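Local coordinates for protein membrane-bound protease PH1510 (Pyrococcus horikoshii, PDB 6M4B) that cleaves proteins near hydrophobic or aromatic residues as a membrane-bound serine protease and degrades casein and a stomatin homolog in vitro, at residues L110-S113 and S117-E120; I71-P76 and N176-K181; A147-F150 and D154-L157. The protein carries 1 engineered substitution. All coordinates share one frame; numbering follows the deposited sequence.

How the contacts relate
The chain, a ClpP-like N-terminal protease domain, first meets contact 2 at strand 70-74, in the middle of its parallel sheet. Contact 2 does not close until helix 175-182, about a hundred residues later. The other two contacts are nested inside that long loop and follow one another in series. Contact 1 closes a short surface hairpin whose first strand holds Leu110, the last of the substrate-binding residues. Contact 3 closes the turn between helix 144-152 and strand 156-157. Contacts 1 and 3 lie on the same side of the chain's centre, with nearest atoms about 7 Å apart. Contact 2 packs a late helix back on the sheet, its centre about 35 Å from that of contact 1.

Contact 1: L110-S113 and S117-E120; sequences LGYS and SIIE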
loop_
_atom_site.group_PDB
_atom_site.type_symbol
_atom_site.label_atom_id
_atom_site.label_comp_id
_atom_site.label_asym_id
_atom_site.label_seq_id
_atom_site.Cartn_x
_atom_site.Cartn_y
_atom_site.Cartn_z
ATOM N N LEU A 110 18.425 11.404 1.856
ATOM C CA LEU A 110 18.209 11.628 3.306
ATOM C C LEU A 110 18.355 13.114 3.664
ATOM O O LEU A 110 17.716 13.597 4.577
ATOM C CB LEU A 110 19.180 10.737 4.114
ATOM C CG LEU A 110 19.193 9.225 3.847
ATOM C CD1 LEU A 110 20.040 8.469 4.897
ATOM C CD2 LEU A 110 17.781 8.690 3.845
ATOM N N GLY A 111 19.205 13.828 2.929
ATOM C CA GLY A 111 19.505 15.234 3.161
ATOM C C GLY A 111 20.940 15.497 2.692
ATOM O O GLY A 111 21.471 14.782 1.839
ATOM N N TYR A 112 21.540 16.557 3.234
ATOM C CA TYR A 112 22.965 16.912 3.034
ATOM C C TYR A 112 23.867 16.628 4.272
ATOM O O TYR A 112 23.466 16.829 5.440
ATOM C CB TYR A 112 23.058 18.399 2.629
ATOM C CG TYR A 112 22.428 18.658 1.265
ATOM C CD1 TYR A 112 21.091 19.030 1.176
ATOM C CD2 TYR A 112 23.165 18.492 0.081
ATOM C CE1 TYR A 112 20.491 19.231 -0.055
ATOM C CE2 TYR A 112 22.592 18.720 -1.157
ATOM C CZ TYR A 112 21.247 19.077 -1.211
ATOM O OH TYR A 112 20.641 19.322 -2.411
ATOM N N SER A 113 25.078 16.177 4.006
ATOM C CA SER A 113 26.019 15.780 5.076
ATOM C C SER A 113 26.686 16.986 5.799
ATOM O O SER A 113 26.277 18.130 5.585
ATOM C CB SER A 113 27.074 14.847 4.493
ATOM O OG SER A 113 28.021 15.565 3.731
ATOM N N SER A 117 27.513 17.281 1.040
ATOM C CA SER A 117 27.316 16.150 0.119
ATOM C C SER A 117 25.918 15.613 0.230
ATOM O O SER A 117 25.371 15.474 1.319
ATOM C CB SER A 117 28.299 15.008 0.372
ATOM O OG SER A 117 29.550 15.576 0.630
ATOM N N ILE A 118 25.366 15.244 -0.911
ATOM C CA ILE A 118 24.042 14.688 -0.950
ATOM C C ILE A 118 24.119 13.265 -0.304
ATOM O O ILE A 118 24.966 12.491 -0.624
ATOM C CB ILE A 118 23.478 14.796 -2.389
ATOM C CG1 ILE A 118 21.949 14.649 -2.306
ATOM C CG2 ILE A 118 24.225 13.890 -3.405
ATOM C CD1 ILE A 118 21.256 14.152 -3.553
ATOM N N ILE A 119 23.305 12.988 0.701
ATOM C CA ILE A 119 23.272 11.677 1.310
ATOM C C ILE A 119 22.215 10.784 0.560
ATOM O O ILE A 119 20.996 10.965 0.721
ATOM C CB ILE A 119 22.929 11.774 2.835
ATOM C CG1 ILE A 119 23.934 12.667 3.613
ATOM C CG2 ILE A 119 22.862 10.373 3.481
ATOM C CD1 ILE A 119 23.569 12.890 5.075
ATOM N N GLU A 120 22.676 9.812 -0.197
ATOM C CA GLU A 120 21.769 8.810 -0.803
ATOM C C GLU A 120 21.204 7.862 0.259
ATOM O O GLU A 120 21.893 7.479 1.174
ATOM C CB GLU A 120 22.462 8.016 -1.917
ATOM C CG GLU A 120 22.877 8.979 -3.023
ATOM C CD GLU A 120 23.206 8.299 -4.323
ATOM O OE1 GLU A 120 22.237 8.006 -5.046
ATOM O OE2 GLU A 120 24.405 8.074 -4.636
#
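A two-stranded antiparallel beta hairpin on the surface of the protease domain brings Leu110-Ser113 against Ser117-Glu120. Its root holds Leu110, the last residue of the substrate-binding run Ala105-Leu110. The second strand leads into helix 123-139, near whose start lies the active-site residue Lys124.

Ile119 serves two successive residues of the first strand. Its O accepts from Leu110 N at 2.8 Å in a nearly straight bond (N-H...O 173°). Its own N donates to Gly111 O at 2.8 Å, a donor slightly tilted from the carbonyl plane. Gly111 has backbone angles that would press a CB against the carbonyl O of Leu110, so the strand passes here through a shape suited to glycine.

Nearer the turn, Ser113 N donates to Ser117 O at 2.8 Å, in the plane of that carbonyl. Ser113 OG stands between its own backbone N and carbonyl carbon (chi1 76°), which brings it across to accept a longer, bent bond from Ser117 N at 3.2 Å. The same OG makes a weak hydrogen bond with Asn115 O inside the turn. Tyr112 CA adds a CA-H...O contact with Ser117 O at 3.3 Å.

Ile119 lies on one face of the hairpin, Tyr112 and Ile118 on the other. Ile119 CG1 lies 3.9 Å from Ser113 CB. Tyr112 CE2 lies 4.2 Å from Ile118 CB. Leu110 points toward the second strand, and its CD1 meets Ile119 CG2 at 3.7 Å, the two side chains crossing at about a right angle.

Three backbone bonds hold the two strands together, and Ser113 OG adds its weaker pair at the turn. The apolar contacts lie on the surface and bury none of these residues, so the hairpin rests mainly on its polar backbone links.

Contact 2: I71-P76 and N176-K181; sequences IIYVYP and NELLKK
Tyr73 on strand 70-74 meets Leu178 of helix 175-182 in the buried interior. Its CB starts the contact, 3.8 Å from Leu178 CD1. Tyr73 CG follows, anti to the backbone N (chi1 -178°), and comes closest to that methyl at 3.4 Å. CD2 of Tyr73 is nearly as close to Leu178 CD1, at 3.5 Å, while CD1, CE1 and CE2 of the ring lie somewhat further from it. The methyl therefore sits over the ring face, shifted toward the CG side. It makes a CH-pi contact, 3.6 Å from the ring centroid and 19° off the ring normal. Tyr75 CB covers the centre of the opposite face, so the ring is sandwiched. At the tip, Tyr73 OH leaves Leu178 behind and hydrogen-bonds Ala172 O, which fixes the buried phenol at its far end.

Ile71, two residues earlier, points to the same side of the sheet, and its CG2 meets Leu178 CD1 at 4.3 Å. Leu178 thereby lies across strand 70-74 and also touches Ile43 of strand 41-47 and Ala96 of strand 94-97. Helix 175-182 packs here on the middle of the parallel sheet, while Ile72 turns to the other side, against helix 84-90.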
loop_
_atom_site.group_PDB
_atom_site.type_symbol
_atom_site.label_atom_id
_atom_site.label_comp_id
_atom_site.label_asym_id
_atom_site.label_seq_id
_atom_site.Cartn_x
_atom_site.Cartn_y
_atom_site.Cartn_z
ATOM N N ILE A 71 -8.557 12.293 -9.381
ATOM C CA ILE A 71 -7.760 12.669 -10.536
ATOM C C ILE A 71 -6.682 13.598 -9.985
ATOM O O ILE A 71 -6.995 14.596 -9.346
ATOM C CB ILE A 71 -8.615 13.349 -11.611
ATOM C CG1 ILE A 71 -9.674 12.357 -12.100
ATOM C CG2 ILE A 71 -7.741 13.796 -12.772
ATOM C CD1 ILE A 71 -10.687 12.939 -13.047
ATOM N N ILE A 72 -5.421 13.268 -10.254
ATOM C CA ILE A 72 -4.323 14.112 -9.858
ATOM C C ILE A 72 -3.950 14.925 -11.091
ATOM O O ILE A 72 -3.671 14.362 -12.141
ATOM C CB ILE A 72 -3.125 13.287 -9.312
ATOM C CG1 ILE A 72 -3.532 12.523 -8.036
ATOM C CG2 ILE A 72 -1.962 14.195 -9.031
ATOM C CD1 ILE A 72 -3.915 13.359 -6.852
ATOM N N TYR A 73 -3.999 16.250 -10.940
ATOM C CA TYR A 73 -3.819 17.176 -12.027
ATOM C C TYR A 73 -2.659 18.062 -11.651
ATOM O O TYR A 73 -2.765 18.876 -10.735
ATOM C CB TYR A 73 -5.068 18.003 -12.256
ATOM C CG TYR A 73 -5.068 19.008 -13.425
ATOM C CD1 TYR A 73 -4.218 18.867 -14.506
ATOM C CD2 TYR A 73 -5.954 20.099 -13.433
ATOM C CE1 TYR A 73 -4.253 19.742 -15.572
ATOM C CE2 TYR A 73 -5.990 21.008 -14.502
ATOM C CZ TYR A 73 -5.174 20.810 -15.582
ATOM O OH TYR A 73 -5.199 21.687 -16.666
ATOM N N VAL A 74 -1.553 17.867 -12.356
ATOM C CA VAL A 74 -0.354 18.631 -12.100
ATOM C C VAL A 74 -0.528 20.006 -12.769
ATOM O O VAL A 74 -0.512 20.143 -14.005
ATOM C CB VAL A 74 0.918 17.935 -12.625
ATOM C CG1 VAL A 74 2.152 18.677 -12.074
ATOM C CG2 VAL A 74 0.940 16.467 -12.186
ATOM N N TYR A 75 -0.698 21.009 -11.932
ATOM C CA TYR A 75 -1.270 22.295 -12.337
ATOM C C TYR A 75 -0.993 23.316 -11.213
ATOM O O TYR A 75 -1.020 22.920 -10.024
ATOM C CB TYR A 75 -2.780 22.106 -12.548
ATOM C CG TYR A 75 -3.545 23.340 -12.935
ATOM C CD1 TYR A 75 -4.014 24.231 -11.954
ATOM C CD2 TYR A 75 -3.834 23.613 -14.274
ATOM C CE1 TYR A 75 -4.736 25.370 -12.309
ATOM C CE2 TYR A 75 -4.539 24.760 -14.646
ATOM C CZ TYR A 75 -4.987 25.618 -13.655
ATOM O OH TYR A 75 -5.677 26.720 -14.003
ATOM N N PRO A 76 -0.782 24.615 -11.563
ATOM C CA PRO A 76 -0.834 25.301 -12.879
ATOM C C PRO A 76 0.420 25.106 -13.654
ATOM O O PRO A 76 1.345 24.507 -13.127
ATOM C CB PRO A 76 -0.963 26.791 -12.509
ATOM C CG PRO A 76 -0.312 26.887 -11.177
ATOM C CD PRO A 76 -0.609 25.586 -10.460
ATOM N N ASN A 176 -11.575 22.529 -17.915
ATOM C CA ASN A 176 -12.518 22.199 -18.983
ATOM C C ASN A 176 -11.921 21.222 -20.046
ATOM O O ASN A 176 -12.584 20.256 -20.455
ATOM C CB ASN A 176 -12.975 23.514 -19.621
ATOM C CG ASN A 176 -14.281 23.389 -20.401
ATOM O OD1 ASN A 176 -15.409 23.666 -19.886
ATOM N ND2 ASN A 176 -14.141 22.986 -21.661
ATOM N N GLU A 177 -10.671 21.454 -20.471
ATOM C CA GLU A 177 -10.014 20.510 -21.387
ATOM C C GLU A 177 -9.781 19.147 -20.662
ATOM O O GLU A 177 -9.923 18.103 -21.271
ATOM C CB GLU A 177 -8.727 21.090 -22.017
ATOM C CG GLU A 177 -8.328 20.305 -23.265
ATOM C CD GLU A 177 -7.036 20.773 -24.002
ATOM O OE1 GLU A 177 -5.981 21.097 -23.405
ATOM O OE2 GLU A 177 -7.060 20.729 -25.249
ATOM N N LEU A 178 -9.476 19.164 -19.362
ATOM C CA LEU A 178 -9.279 17.909 -18.590
ATOM C C LEU A 178 -10.566 17.046 -18.598
ATOM O O LEU A 178 -10.546 15.866 -19.038
ATOM C CB LEU A 178 -8.789 18.197 -17.158
ATOM C CG LEU A 178 -8.491 17.019 -16.197
ATOM C CD1 LEU A 178 -7.669 17.483 -15.024
ATOM C CD2 LEU A 178 -9.768 16.414 -15.630
ATOM N N LEU A 179 -11.673 17.696 -18.261
ATOM C CA LEU A 179 -13.018 17.092 -18.343
ATOM C C LEU A 179 -13.334 16.553 -19.702
ATOM O O LEU A 179 -13.726 15.397 -19.829
ATOM C CB LEU A 179 -14.101 18.074 -17.912
ATOM C CG LEU A 179 -14.009 18.482 -16.422
ATOM C CD1 LEU A 179 -14.995 19.635 -16.147
ATOM C CD2 LEU A 179 -14.245 17.333 -15.455
ATOM N N LYS A 180 -13.059 17.329 -20.735
ATOM C CA LYS A 180 -13.349 16.893 -22.100
ATOM C C LYS A 180 -12.560 15.655 -22.515
ATOM O O LYS A 180 -13.115 14.698 -23.039
ATOM C CB LYS A 180 -13.091 18.070 -23.035
ATOM C CG LYS A 180 -13.448 17.914 -24.503
ATOM C CD LYS A 180 -13.055 19.212 -25.246
ATOM C CE LYS A 180 -12.392 18.985 -26.610
ATOM N NZ LYS A 180 -13.377 18.872 -27.719
ATOM N N LYS A 181 -11.248 15.662 -22.327
ATOM C CA LYS A 181 -10.409 14.493 -22.745
ATOM C C LYS A 181 -10.532 13.286 -21.815
ATOM O O LYS A 181 -10.235 12.151 -22.231
ATOM C CB LYS A 181 -8.943 14.901 -22.805
ATOM C CG LYS A 181 -8.632 15.901 -23.913
ATOM C CD LYS A 181 -7.272 16.550 -23.706
ATOM C CE LYS A 181 -6.663 17.035 -25.009
ATOM N NZ LYS A 181 -5.197 17.214 -24.873
#

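Contact 3: A147-F150 and D154-L157; sequences AEEF and DLSL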
loop_
_atom_site.group_PDB
_atom_site.type_symbol
_atom_site.label_atom_id
_atom_site.label_comp_id
_atom_site.label_asym_id
_atom_site.label_seq_id
_atom_site.Cartn_x
_atom_site.Cartn_y
_atom_site.Cartn_z
ATOM N N ALA A 147 8.670 4.301 -14.290
ATOM C CA ALA A 147 8.488 4.604 -12.858
ATOM C C ALA A 147 9.756 4.283 -12.058
ATOM O O ALA A 147 10.162 5.052 -11.194
ATOM C CB ALA A 147 7.286 3.867 -12.274
ATOM N N GLU A 148 10.362 3.143 -12.347
ATOM C CA GLU A 148 11.630 2.749 -11.706
ATOM C C GLU A 148 12.714 3.786 -12.023
ATOM O O GLU A 148 13.389 4.263 -11.131
ATOM C CB GLU A 148 12.075 1.352 -12.164
ATOM C CG GLU A 148 13.389 0.926 -11.511
ATOM C CD GLU A 148 13.829 -0.517 -11.803
ATOM O OE1 GLU A 148 14.995 -0.818 -11.542
ATOM O OE2 GLU A 148 13.075 -1.342 -12.314
ATOM N N GLU A 149 12.799 4.213 -13.278
ATOM C CA GLU A 149 13.770 5.242 -13.625
ATOM C C GLU A 149 13.594 6.570 -12.941
ATOM O O GLU A 149 14.584 7.282 -12.746
ATOM C CB GLU A 149 13.885 5.417 -15.119
ATOM C CG GLU A 149 14.283 4.116 -15.846
ATOM C CD GLU A 149 14.349 4.289 -17.348
ATOM O OE1 GLU A 149 14.244 5.421 -17.815
ATOM O OE2 GLU A 149 14.562 3.312 -18.059
ATOM N N PHE A 150 12.381 6.934 -12.537
ATOM C CA PHE A 150 12.256 8.133 -11.742
ATOM C C PHE A 150 13.193 8.075 -10.525
ATOM O O PHE A 150 13.554 9.116 -9.977
ATOM C CB PHE A 150 10.825 8.358 -11.193
ATOM C CG PHE A 150 9.751 8.616 -12.226
ATOM C CD1 PHE A 150 10.031 9.192 -13.462
ATOM C CD2 PHE A 150 8.417 8.248 -11.945
ATOM C CE1 PHE A 150 9.032 9.439 -14.385
ATOM C CE2 PHE A 150 7.400 8.498 -12.863
ATOM C CZ PHE A 150 7.704 9.119 -14.079
ATOM N N ASP A 154 16.813 9.346 -11.477
ATOM C CA ASP A 154 16.218 10.639 -11.116
ATOM C C ASP A 154 15.477 11.286 -12.318
ATOM O O ASP A 154 15.375 12.503 -12.434
ATOM C CB ASP A 154 17.300 11.577 -10.524
ATOM C CG ASP A 154 16.731 12.542 -9.526
ATOM O OD1 ASP A 154 15.775 12.171 -8.815
ATOM O OD2 ASP A 154 17.219 13.697 -9.427
ATOM N N LEU A 155 14.964 10.435 -13.200
ATOM C CA LEU A 155 14.261 10.862 -14.386
ATOM C C LEU A 155 13.061 11.757 -14.026
ATOM O O LEU A 155 12.329 11.506 -13.078
ATOM C CB LEU A 155 13.809 9.660 -15.176
ATOM C CG LEU A 155 13.141 9.937 -16.525
ATOM C CD1 LEU A 155 14.104 10.563 -17.514
ATOM C CD2 LEU A 155 12.518 8.656 -17.108
ATOM N N SER A 156 12.941 12.813 -14.811
ATOM C CA SER A 156 11.886 13.810 -14.773
ATOM C C SER A 156 11.343 13.886 -16.197
ATOM O O SER A 156 12.123 13.849 -17.144
ATOM C CB SER A 156 12.481 15.165 -14.473
ATOM O OG SER A 156 11.615 15.860 -13.643
ATOM N N LEU A 157 10.033 14.001 -16.344
ATOM C CA LEU A 157 9.384 14.023 -17.658
ATOM C C LEU A 157 8.545 15.262 -17.808
ATOM O O LEU A 157 8.022 15.765 -16.834
ATOM C CB LEU A 157 8.499 12.790 -17.894
ATOM C CG LEU A 157 9.215 11.423 -17.954
ATOM C CD1 LEU A 157 8.190 10.324 -18.197
ATOM C CD2 LEU A 157 10.358 11.350 -18.987
#
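Phe150 and Leu155 leave the backbone differently. Phe150 CG lies beside its own backbone N (chi1 -65°), which carries the ring back toward the start of the helix, beside Leu155 and Leu157. Leu155 CG is anti to its N (chi1 -175°), and the branch runs side by side with Glu149, pointing the same way. Leu155 CD2 meets Glu149 OE1 at 3.7 Å, and Glu149 CB lies on the same methyl at 4.0 Å. The ring of Phe150 approaches Leu155 obliquely, with CD1 3.3 Å from Leu155 O. Further out, Phe150 CE1 reaches Leu157 CD1 at 4.0 Å. That methyl stands at the ring edge, near its plane, and the two side chains cross at about a right angle.

The backbone between them brings helix 144-152 to an end. Asp154, the first residue after it to leave helical backbone angles, takes a left-handed conformation (phi 56°), and Leu155 N donates back to Glu149 O, six residues earlier, at 3.2 Å. The donor is tilted well out of the carbonyl plane. Asp154 CA adds a CA-H...O contact with Phe150 O at 3.3 Å.

The chain then runs on as strand 156-157, antiparallel to strand 102-104, and Leu157 shares backbone bonds with Ile103. The turn faces the substrate-binding residues. Asp154 OD1 accepts from Arg107 N, and the backbones of Phe150 and Leu155 bond to Cys106 and Ala105. The side chain of Asp154 lies about 7 Å from that of Ala83, the engineered residue at the nucleophile position. Phe150 also packs on Ile133 of helix 123-139 and on Val167.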